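Side-chain contacts in endonuclease III (Geobacillus stearothermophilus, PDB 1ORN), which is a [4Fe-4S]-cluster DNA glycosylase that probably removes oxidised pyrimidines and cleaves the strand at the resulting abasic site: residues K56-K61 against H66-V71; V108-D113 against V132-P137; V121-A126 against S160-E165. All coordinates share one frame; numbering follows the deposited sequence.

Interaction 1. Residues K56-K61 against H66-V71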
loop_
_atom_site.group_PDB
_atom_site.type_symbol
_atom_site.label_atom_id
_atom_site.label_comp_id
_atom_site.label_asym_id
_atom_site.label_seq_id
_atom_site.Cartn_x
_atom_site.Cartn_y
_atom_site.Cartn_z
ATOM N N LYS C 56 -5.147 17.289 1.494
ATOM C CA LYS C 56 -5.200 18.343 2.499
ATOM C C LYS C 56 -6.414 19.218 2.189
ATOM O O LYS C 56 -7.261 19.458 3.054
ATOM C CB LYS C 56 -3.921 19.184 2.455
ATOM C CG LYS C 56 -3.872 20.304 3.484
ATOM N N ARG C 57 -6.506 19.680 0.947
ATOM C CA ARG C 57 -7.625 20.513 0.531
ATOM C C ARG C 57 -8.831 19.697 0.054
ATOM O O ARG C 57 -9.977 20.106 0.246
ATOM C CB ARG C 57 -7.188 21.483 -0.572
ATOM C CG ARG C 57 -6.475 20.834 -1.738
ATOM C CD ARG C 57 -6.244 21.843 -2.859
ATOM N NE ARG C 57 -5.401 21.308 -3.925
ATOM C CZ ARG C 57 -4.109 21.026 -3.784
ATOM N NH1 ARG C 57 -3.416 20.541 -4.809
ATOM N NH2 ARG C 57 -3.506 21.233 -2.619
ATOM N N LEU C 58 -8.579 18.545 -0.563
ATOM C CA LEU C 58 -9.667 17.712 -1.058
ATOM C C LEU C 58 -10.622 17.302 0.053
ATOM O O LEU C 58 -11.837 17.337 -0.124
ATOM C CB LEU C 58 -9.119 16.445 -1.724
ATOM C CG LEU C 58 -10.163 15.631 -2.498
ATOM C CD1 LEU C 58 -10.385 16.279 -3.856
ATOM C CD2 LEU C 58 -9.691 14.189 -2.665
ATOM N N PHE C 59 -10.076 16.910 1.199
ATOM C CA PHE C 59 -10.913 16.468 2.303
ATOM C C PHE C 59 -11.638 17.599 3.023
ATOM O O PHE C 59 -12.421 17.355 3.939
ATOM C CB PHE C 59 -10.097 15.637 3.296
ATOM C CG PHE C 59 -9.580 14.334 2.725
ATOM C CD1 PHE C 59 -10.110 13.811 1.541
ATOM C CD2 PHE C 59 -8.584 13.618 3.383
ATOM C CE1 PHE C 59 -9.650 12.588 1.026
ATOM C CE2 PHE C 59 -8.119 12.403 2.880
ATOM C CZ PHE C 59 -8.656 11.886 1.695
ATOM N N GLU C 60 -11.376 18.833 2.612
ATOM C CA GLU C 60 -12.068 19.974 3.203
ATOM C C GLU C 60 -13.252 20.291 2.304
ATOM O O GLU C 60 -14.313 20.710 2.773
ATOM C CB GLU C 60 -11.138 21.186 3.309
ATOM C CG GLU C 60 -10.051 21.012 4.356
ATOM C CD GLU C 60 -10.609 20.524 5.682
ATOM O OE1 GLU C 60 -11.447 21.235 6.278
ATOM O OE2 GLU C 60 -10.216 19.423 6.125
ATOM N N LYS C 61 -13.064 20.071 1.006
ATOM C CA LYS C 61 -14.109 20.318 0.020
ATOM C C LYS C 61 -15.129 19.180 -0.029
ATOM O O LYS C 61 -16.332 19.419 -0.140
ATOM C CB LYS C 61 -13.489 20.502 -1.365
ATOM C CG LYS C 61 -14.504 20.739 -2.471
ATOM C CD LYS C 61 -13.813 21.166 -3.756
ATOM C CE LYS C 61 -14.811 21.442 -4.867
ATOM N NZ LYS C 61 -14.122 21.942 -6.092
ATOM N N HIS C 66 -21.614 11.674 -1.049
ATOM C CA HIS C 66 -22.569 12.516 -1.767
ATOM C C HIS C 66 -21.907 13.759 -2.332
ATOM O O HIS C 66 -22.350 14.304 -3.342
ATOM C CB HIS C 66 -23.716 12.931 -0.844
ATOM C CG HIS C 66 -24.373 11.778 -0.158
ATOM N ND1 HIS C 66 -23.764 11.075 0.858
ATOM C CD2 HIS C 66 -25.565 11.175 -0.371
ATOM C CE1 HIS C 66 -24.552 10.088 1.241
ATOM N NE2 HIS C 66 -25.651 10.126 0.511
ATOM N N ASP C 67 -20.849 14.220 -1.676
ATOM C CA ASP C 67 -20.147 15.406 -2.147
ATOM C C ASP C 67 -19.409 15.125 -3.451
ATOM O O ASP C 67 -19.387 15.966 -4.349
ATOM C CB ASP C 67 -19.152 15.903 -1.095
ATOM C CG ASP C 67 -19.807 16.200 0.242
ATOM O OD1 ASP C 67 -21.027 16.486 0.267
ATOM O OD2 ASP C 67 -19.093 16.167 1.268
ATOM N N TYR C 68 -18.807 13.940 -3.556
ATOM C CA TYR C 68 -18.061 13.568 -4.759
ATOM C C TYR C 68 -18.941 13.370 -5.994
ATOM O O TYR C 68 -18.535 13.706 -7.108
ATOM C CB TYR C 68 -17.251 12.287 -4.510
ATOM C CG TYR C 68 -16.042 12.478 -3.621
ATOM C CD1 TYR C 68 -14.861 13.036 -4.118
ATOM C CD2 TYR C 68 -16.079 12.104 -2.279
ATOM C CE1 TYR C 68 -13.745 13.208 -3.294
ATOM C CE2 TYR C 68 -14.973 12.273 -1.451
ATOM C CZ TYR C 68 -13.810 12.820 -1.963
ATOM O OH TYR C 68 -12.712 12.951 -1.137
ATOM N N ILE C 69 -20.142 12.830 -5.802
ATOM C CA ILE C 69 -21.044 12.592 -6.925
ATOM C C ILE C 69 -21.929 13.793 -7.246
ATOM O O ILE C 69 -22.702 13.754 -8.203
ATOM C CB ILE C 69 -21.968 11.376 -6.674
ATOM C CG1 ILE C 69 -22.988 11.699 -5.578
ATOM C CG2 ILE C 69 -21.138 10.174 -6.279
ATOM C CD1 ILE C 69 -23.996 10.589 -5.326
ATOM N N ALA C 70 -21.809 14.858 -6.458
ATOM C CA ALA C 70 -22.619 16.056 -6.669
ATOM C C ALA C 70 -21.963 17.058 -7.612
ATOM O O ALA C 70 -22.612 17.990 -8.080
ATOM C CB ALA C 70 -22.919 16.728 -5.334
ATOM N N VAL C 71 -20.676 16.873 -7.885
ATOM C CA VAL C 71 -19.963 17.779 -8.775
ATOM C C VAL C 71 -19.745 17.142 -10.139
ATOM O O VAL C 71 -19.800 15.919 -10.280
ATOM C CB VAL C 71 -18.588 18.177 -8.190
ATOM C CG1 VAL C 71 -18.775 18.830 -6.824
ATOM C CG2 VAL C 71 -17.683 16.951 -8.081
HETATM O O HOH W 1 -18.599 19.049 1.850
#

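Interaction 2. Residues V108-D113 against V132-P137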
loop_
_atom_site.group_PDB
_atom_site.type_symbol
_atom_site.label_atom_id
_atom_site.label_comp_id
_atom_site.label_asym_id
_atom_site.label_seq_id
_atom_site.Cartn_x
_atom_site.Cartn_y
_atom_site.Cartn_z
ATOM N N VAL C 108 -18.126 2.612 4.330
ATOM C CA VAL C 108 -17.058 1.790 3.788
ATOM C C VAL C 108 -17.219 0.377 4.340
ATOM O O VAL C 108 -17.233 0.179 5.558
ATOM C CB VAL C 108 -15.680 2.336 4.210
ATOM C CG1 VAL C 108 -14.578 1.395 3.752
ATOM C CG2 VAL C 108 -15.479 3.725 3.631
ATOM N N PRO C 109 -17.363 -0.626 3.456
ATOM C CA PRO C 109 -17.516 -1.998 3.942
ATOM C C PRO C 109 -16.216 -2.476 4.581
ATOM O O PRO C 109 -15.129 -2.069 4.170
ATOM C CB PRO C 109 -17.883 -2.775 2.675
ATOM C CG PRO C 109 -17.170 -2.019 1.601
ATOM C CD PRO C 109 -17.436 -0.576 1.983
ATOM N N ARG C 110 -16.331 -3.328 5.595
ATOM C CA ARG C 110 -15.160 -3.834 6.299
ATOM C C ARG C 110 -14.611 -5.132 5.724
ATOM O O ARG C 110 -13.594 -5.647 6.187
ATOM C CB ARG C 110 -15.493 -4.011 7.785
ATOM C CG ARG C 110 -15.939 -2.713 8.441
ATOM C CD ARG C 110 -16.059 -2.819 9.957
ATOM N NE ARG C 110 -16.363 -1.516 10.547
ATOM C CZ ARG C 110 -16.418 -1.275 11.853
ATOM N NH1 ARG C 110 -16.191 -2.249 12.723
ATOM N NH2 ARG C 110 -16.696 -0.053 12.290
ATOM N N ASP C 111 -15.284 -5.654 4.705
ATOM C CA ASP C 111 -14.853 -6.893 4.066
ATOM C C ASP C 111 -13.929 -6.603 2.883
ATOM O O ASP C 111 -14.243 -5.781 2.027
ATOM C CB ASP C 111 -16.068 -7.678 3.584
ATOM C CG ASP C 111 -15.683 -8.951 2.876
ATOM O OD1 ASP C 111 -15.173 -9.870 3.549
ATOM O OD2 ASP C 111 -15.882 -9.028 1.645
ATOM N N ARG C 112 -12.798 -7.298 2.834
ATOM C CA ARG C 112 -11.809 -7.113 1.776
ATOM C C ARG C 112 -12.381 -7.418 0.380
ATOM O O ARG C 112 -12.233 -6.623 -0.551
ATOM C CB ARG C 112 -10.593 -7.996 2.085
ATOM C CG ARG C 112 -9.287 -7.555 1.445
ATOM C CD ARG C 112 -9.233 -7.966 -0.005
ATOM N NE ARG C 112 -9.444 -9.402 -0.153
ATOM C CZ ARG C 112 -8.611 -10.340 0.287
ATOM N NH1 ARG C 112 -7.489 -10.005 0.911
ATOM N NH2 ARG C 112 -8.905 -11.622 0.107
ATOM N N ASP C 113 -13.048 -8.557 0.235
ATOM C CA ASP C 113 -13.627 -8.913 -1.055
ATOM C C ASP C 113 -14.740 -7.966 -1.477
ATOM O O ASP C 113 -14.959 -7.759 -2.671
ATOM C CB ASP C 113 -14.136 -10.358 -1.032
ATOM C CG ASP C 113 -13.011 -11.369 -1.165
ATOM O OD1 ASP C 113 -11.833 -10.973 -1.017
ATOM O OD2 ASP C 113 -13.302 -12.559 -1.413
ATOM N N VAL C 132 -5.471 -1.037 8.028
ATOM C CA VAL C 132 -5.300 0.234 8.716
ATOM C C VAL C 132 -6.575 0.749 9.375
ATOM O O VAL C 132 -6.556 1.155 10.538
ATOM C CB VAL C 132 -4.721 1.266 7.730
ATOM C CG1 VAL C 132 -4.474 2.587 8.457
ATOM C CG2 VAL C 132 -3.392 0.686 7.284
ATOM N N ALA C 133 -7.681 0.728 8.644
ATOM C CA ALA C 133 -8.950 1.212 9.179
ATOM C C ALA C 133 -9.676 0.287 10.153
ATOM O O ALA C 133 -10.223 0.750 11.160
ATOM C CB ALA C 133 -9.890 1.560 8.034
ATOM N N PHE C 134 -9.682 -1.010 9.867
ATOM C CA PHE C 134 -10.424 -1.947 10.703
ATOM C C PHE C 134 -9.618 -2.983 11.465
ATOM O O PHE C 134 -10.183 -3.916 12.032
ATOM C CB PHE C 134 -11.483 -2.638 9.839
ATOM C CG PHE C 134 -12.306 -1.682 9.030
ATOM C CD1 PHE C 134 -13.076 -0.705 9.652
ATOM C CD2 PHE C 134 -12.297 -1.739 7.640
ATOM C CE1 PHE C 134 -13.827 0.206 8.904
ATOM C CE2 PHE C 134 -13.044 -0.833 6.885
ATOM C CZ PHE C 134 -13.810 0.142 7.517
ATOM N N GLY C 135 -8.300 -2.819 11.472
ATOM C CA GLY C 135 -7.437 -3.739 12.188
ATOM C C GLY C 135 -7.460 -5.184 11.739
ATOM O O GLY C 135 -7.027 -6.067 12.479
ATOM N N VAL C 136 -7.959 -5.442 10.534
ATOM C CA VAL C 136 -8.009 -6.806 10.025
ATOM C C VAL C 136 -6.636 -7.175 9.484
ATOM O O VAL C 136 -6.080 -6.462 8.650
ATOM C CB VAL C 136 -9.031 -6.959 8.872
ATOM C CG1 VAL C 136 -9.035 -8.400 8.374
ATOM C CG2 VAL C 136 -10.422 -6.576 9.348
ATOM N N PRO C 137 -6.064 -8.292 9.955
ATOM C CA PRO C 137 -4.745 -8.674 9.453
ATOM C C PRO C 137 -4.744 -8.907 7.943
ATOM O O PRO C 137 -5.602 -9.605 7.400
ATOM C CB PRO C 137 -4.421 -9.938 10.250
ATOM C CG PRO C 137 -5.772 -10.492 10.581
ATOM C CD PRO C 137 -6.558 -9.266 10.941
#

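Interaction 3. Residues V121-A126 against S160-E165. With NA (sodium ion), chain E; nucleotides of chain B.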
loop_
_atom_site.group_PDB
_atom_site.type_symbol
_atom_site.label_atom_id
_atom_site.label_comp_id
_atom_site.label_asym_id
_atom_site.label_seq_id
_atom_site.Cartn_x
_atom_site.Cartn_y
_atom_site.Cartn_z
ATOM N N VAL C 121 -10.450 -0.040 -6.857
ATOM C CA VAL C 121 -9.941 -0.789 -5.716
ATOM C C VAL C 121 -9.571 -2.230 -6.070
ATOM O O VAL C 121 -10.437 -3.043 -6.403
ATOM C CB VAL C 121 -10.985 -0.850 -4.566
ATOM C CG1 VAL C 121 -10.405 -1.595 -3.362
ATOM C CG2 VAL C 121 -11.437 0.558 -4.180
ATOM N N GLY C 122 -8.284 -2.542 -5.982
ATOM C CA GLY C 122 -7.825 -3.893 -6.241
ATOM C C GLY C 122 -7.434 -4.542 -4.920
ATOM O O GLY C 122 -7.732 -4.016 -3.843
ATOM N N ARG C 123 -6.730 -5.664 -4.981
ATOM C CA ARG C 123 -6.353 -6.337 -3.750
ATOM C C ARG C 123 -5.438 -5.500 -2.841
ATOM O O ARG C 123 -5.613 -5.498 -1.626
ATOM C CB ARG C 123 -5.717 -7.697 -4.064
ATOM C CG ARG C 123 -5.460 -8.532 -2.817
ATOM C CD ARG C 123 -5.469 -10.030 -3.110
ATOM N NE ARG C 123 -5.137 -10.787 -1.909
ATOM C CZ ARG C 123 -5.586 -12.010 -1.642
ATOM N NH1 ARG C 123 -6.398 -12.633 -2.490
ATOM N NH2 ARG C 123 -5.216 -12.612 -0.524
ATOM N N LYS C 124 -4.472 -4.784 -3.414
ATOM C CA LYS C 124 -3.582 -3.971 -2.586
ATOM C C LYS C 124 -4.368 -2.904 -1.823
ATOM O O LYS C 124 -4.201 -2.741 -0.613
ATOM C CB LYS C 124 -2.502 -3.311 -3.461
ATOM C CG LYS C 124 -1.549 -2.349 -2.734
ATOM C CD LYS C 124 -2.021 -0.895 -2.817
ATOM C CE LYS C 124 -0.981 0.062 -2.200
ATOM N NZ LYS C 124 -1.349 1.519 -2.244
ATOM N N THR C 125 -5.220 -2.179 -2.534
ATOM C CA THR C 125 -6.008 -1.116 -1.924
ATOM C C THR C 125 -6.917 -1.660 -0.832
ATOM O O THR C 125 -6.967 -1.113 0.276
ATOM C CB THR C 125 -6.821 -0.377 -2.994
ATOM O OG1 THR C 125 -5.910 0.252 -3.910
ATOM C CG2 THR C 125 -7.717 0.693 -2.378
ATOM N N ALA C 126 -7.620 -2.747 -1.130
ATOM C CA ALA C 126 -8.523 -3.344 -0.150
ATOM C C ALA C 126 -7.777 -3.811 1.106
ATOM O O ALA C 126 -8.259 -3.623 2.221
ATOM C CB ALA C 126 -9.290 -4.511 -0.775
ATOM N N SER C 160 3.919 -13.638 -8.921
ATOM C CA SER C 160 2.895 -12.601 -9.007
ATOM C C SER C 160 2.815 -11.923 -7.642
ATOM O O SER C 160 3.382 -12.419 -6.673
ATOM C CB SER C 160 1.540 -13.227 -9.321
ATOM O OG SER C 160 1.132 -14.041 -8.236
ATOM N N VAL C 161 2.107 -10.801 -7.554
ATOM C CA VAL C 161 1.996 -10.131 -6.267
ATOM C C VAL C 161 1.167 -10.980 -5.311
ATOM O O VAL C 161 1.365 -10.924 -4.103
ATOM C CB VAL C 161 1.356 -8.728 -6.389
ATOM C CG1 VAL C 161 2.329 -7.782 -7.076
ATOM C CG2 VAL C 161 0.053 -8.803 -7.159
ATOM N N LEU C 162 0.247 -11.773 -5.852
ATOM C CA LEU C 162 -0.581 -12.633 -5.009
ATOM C C LEU C 162 0.319 -13.699 -4.404
ATOM O O LEU C 162 0.163 -14.074 -3.241
ATOM C CB LEU C 162 -1.680 -13.316 -5.825
ATOM C CG LEU C 162 -3.028 -13.596 -5.143
ATOM C CD1 LEU C 162 -3.633 -14.838 -5.779
ATOM C CD2 LEU C 162 -2.878 -13.797 -3.639
ATOM N N GLU C 163 1.262 -14.187 -5.206
ATOM C CA GLU C 163 2.209 -15.204 -4.761
ATOM C C GLU C 163 3.060 -14.639 -3.628
ATOM O O GLU C 163 3.331 -15.324 -2.640
ATOM C CB GLU C 163 3.103 -15.637 -5.922
ATOM N N VAL C 164 3.486 -13.388 -3.776
ATOM C CA VAL C 164 4.289 -12.743 -2.743
ATOM C C VAL C 164 3.472 -12.696 -1.459
ATOM O O VAL C 164 3.962 -13.033 -0.385
ATOM C CB VAL C 164 4.672 -11.293 -3.135
ATOM C CG1 VAL C 164 5.451 -10.625 -1.997
ATOM C CG2 VAL C 164 5.493 -11.299 -4.410
ATOM N N GLU C 165 2.218 -12.270 -1.579
ATOM C CA GLU C 165 1.329 -12.164 -0.425
ATOM C C GLU C 165 1.138 -13.497 0.304
ATOM O O GLU C 165 1.230 -13.569 1.536
ATOM C CB GLU C 165 -0.032 -11.622 -0.879
ATOM C CG GLU C 165 -0.937 -11.158 0.250
ATOM C CD GLU C 165 -2.260 -10.612 -0.263
ATOM O OE1 GLU C 165 -2.257 -9.964 -1.334
ATOM O OE2 GLU C 165 -3.297 -10.817 0.405
HETATM NA NA NA E . -12.363 -3.157 -7.942
ATOM P P DT B 9 -4.610 -2.236 -6.527
ATOM O OP1 DT B 9 -5.503 -1.924 -5.389
ATOM O OP2 DT B 9 -4.027 -3.593 -6.670
ATOM O "O5'" DT B 9 -5.375 -1.876 -7.867
ATOM C "C5'" DT B 9 -5.947 -0.587 -8.014
ATOM C "C4'" DT B 9 -6.613 -0.454 -9.361
ATOM O "O4'" DT B 9 -5.609 -0.306 -10.395
ATOM C "C3'" DT B 9 -7.489 -1.645 -9.755
ATOM O "O3'" DT B 9 -8.826 -1.193 -9.967
ATOM C "C2'" DT B 9 -6.845 -2.185 -11.030
ATOM C "C1'" DT B 9 -6.032 -1.006 -11.560
ATOM N N1 DT B 9 -4.821 -1.376 -12.335
ATOM C C2 DT B 9 -4.586 -0.741 -13.549
ATOM O O2 DT B 9 -5.335 0.093 -14.019
ATOM N N3 DT B 9 -3.436 -1.135 -14.190
ATOM C C4 DT B 9 -2.524 -2.082 -13.760
ATOM O O4 DT B 9 -1.529 -2.332 -14.441
ATOM C C5 DT B 9 -2.843 -2.715 -12.494
ATOM C C7 DT B 9 -1.926 -3.767 -11.959
ATOM C C6 DT B 9 -3.955 -2.328 -11.857
ATOM P P DG B 8 2.160 1.322 -5.816
ATOM O OP1 DG B 8 2.977 0.120 -6.107
ATOM O OP2 DG B 8 2.586 2.647 -6.361
ATOM O "O5'" DG B 8 0.669 1.068 -6.308
ATOM C "C5'" DG B 8 0.079 -0.230 -6.233
ATOM C "C4'" DG B 8 -1.319 -0.169 -6.797
ATOM O "O4'" DG B 8 -1.274 0.347 -8.148
ATOM C "C3'" DG B 8 -2.112 -1.470 -6.864
ATOM O "O3'" DG B 8 -3.453 -1.125 -6.520
ATOM C "C2'" DG B 8 -1.974 -1.893 -8.322
ATOM C "C1'" DG B 8 -1.875 -0.564 -9.058
ATOM N N9 DG B 8 -1.044 -0.577 -10.258
ATOM C C8 DG B 8 0.109 -1.293 -10.470
ATOM N N7 DG B 8 0.662 -1.040 -11.628
ATOM C C5 DG B 8 -0.184 -0.111 -12.219
ATOM C C6 DG B 8 -0.097 0.549 -13.482
ATOM O O6 DG B 8 0.787 0.460 -14.340
ATOM N N1 DG B 8 -1.181 1.395 -13.693
ATOM C C2 DG B 8 -2.210 1.593 -12.803
ATOM N N2 DG B 8 -3.172 2.444 -13.191
ATOM N N3 DG B 8 -2.292 0.999 -11.617
ATOM C C4 DG B 8 -1.253 0.168 -11.396
HETATM O O HOH W 2 -14.252 -3.428 -9.279
HETATM O O HOH W 3 -11.317 -5.150 -9.189
#

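Interaction 1. Residues K56-K61 against H66-V71
L58, close to the end of helix 48-61, meets the tip of Y68 on the short helix 65-69. CG lies anti to the backbone N (chi1 -169°), and from there CD2 comes within 3.6 Å of Y68 OH. The methyl sits at the edge of the tyrosine ring near its plane, and the two side chains cross at about a right angle. L42 and I80 also touch L58, so a branched aliphatic residue suits this buried place.

F59 follows. Its CB leaves the backbone away from helix 65-69, but the ring reaches far enough for CE1 to lie 3.8 Å from the Y68 OH. The hydroxyl arrives at the ring's edge, close to its plane, and not over a face. The phenol oxygen thus rests against a leucine methyl and a phenylalanine edge side by side on helix 48-61. Behind it the Y68 ring stacks with that of Y62 and touches I38, I93 and C97, so a long aromatic residue suits a place where it can touch helices 33-43 and 86-103 as well as helix 48-61.

K61 closes the segment, and here the link is polar. A water donates to K61 O at 3.0 Å and, more weakly, to D67 OD2 at 3.0 Å, joining the two where direct approach stops at 4.5 Å between K61 O and D67 OD2. That same OD2 accepts from R63 N and T64 N, a good use for an aspartate in the first turn of a helix. The K61 side chain, fully extended, carries NZ to salt bridges with D79 and E75. Together these contacts brace the turn joining two consecutive helices of the all-helical HhH-GPD glycosylase fold, with an aromatic of the second packed back on the first.

Interaction 2. Residues V108-D113 against V132-P137
R110 lies across the ring of F134, with its CG 3.5 Å from the ring centroid and almost on the normal: a CH-pi contact over the middle of the face. The arginine's CG stands beside its backbone N (chi1 -59°), and from there the chain runs extended to NE, passing over the ring from the CE2 side to the opposite edge. There NE is 3.5 Å from F134 CE1, and the guanidinium plane tilts 26° from that of the ring. F134 CG also stands beside its backbone N (chi1 -49°), directing the ring at 108-113. Arginine suits this exposed rim because its methylenes cover an aromatic while its charged end continues outward. The opposite face of the phenylalanine is covered by A133, whose CB sits 3.9 Å above the ring plane, so the ring lies between its helix neighbour and the arginine.

The two segments bracket the helix-hairpin-helix: 108-113 leads into its first helix, 112-115, and 132-137 ends its second, 123-134. D111 is the N-cap of the former, its OD2 accepting from E114 N, and G135, with positive phi, lets the chain turn out of the latter.

F134 CE2 meets P109 O at 3.6 Å. This carbonyl is buried by the contact and has no hydrogen-bonding partner in the model. V108 adds an apolar contact, its CG1 4.0 Å from F134 CZ, a branched aliphatic suiting the ring's far end. Further on, R112 bends so that NE and NH2 both donate to OD1 of its neighbour D113, a side-on salt bridge with NE at 3.0 Å, while NH1 reaches N127 OD1.

Interaction 3. Residues V121-A126 against S160-E165
Where the hairpin of the DNA-binding helix-hairpin-helix motif gives way to its second helix, R123, first residue of helix 123-134, reaches E165 and L162 of helix 161-171, next to K124, the lysine that carries a covalent link in this trapped complex. The arginine's CG is anti to its N (chi1 -173°), and the chain then extends to the glutamate. NH2 donates to E165 OE2 at 2.8 Å and NE donates to the same oxygen at 3.0 Å, a side-on grip by two nitrogens. Both come from one face of the carboxylate, whose plane is turned 63° from the guanidinium; NE also makes a weak bond to OE1. OE2 lies near the guanidinium plane, whereas L162 covers one of its faces, CD2 being 3.8 Å from R123 CZ.

Other residues of 121-126 face the DNA and the sodium ion. V121 O binds the sodium at 2.5 Å with two waters and, among other ligands, M116 O and L118 O. G122 N and T125 N each donate to OP1 of DT9 of chain B, and T125 OG1 adds a third bond at 2.7 Å. Glycine suits position 122, since a beta carbon there would run into the DT9 backbone. S160 caps the other helix, accepting from E163 N.

E165 OE2 also receives N127 ND2, so this buried carboxylate oxygen has three donors. That would probably stabilise its ionised form, and the grip of NE and NH2 on one oxygen probably restrains the guanidinium's rotation, tying helix 123-134 to helix 161-171 by charge.

Interactions 2 and 3 share helix 123-134, its C-terminal end in the former and its N-terminal end in the latter; their centres lie 14 Å apart. R112 joins them: its CD packs 3.5 Å from A126 CB, and its NH1 comes to 3.7 Å from R123 NH2 and 4.3 Å from E165 OE2, so the two arginines gather near one carboxylate. Interaction 3 alone touches the DNA and the sodium ion. Interaction 2 stays about 9 Å from the nucleic acid at its nearest atom, and interaction 1 about 7 Å. Interaction 1 is a separate corner, its centre 23 Å from that of interaction 2 and 28 Å from that of interaction 3.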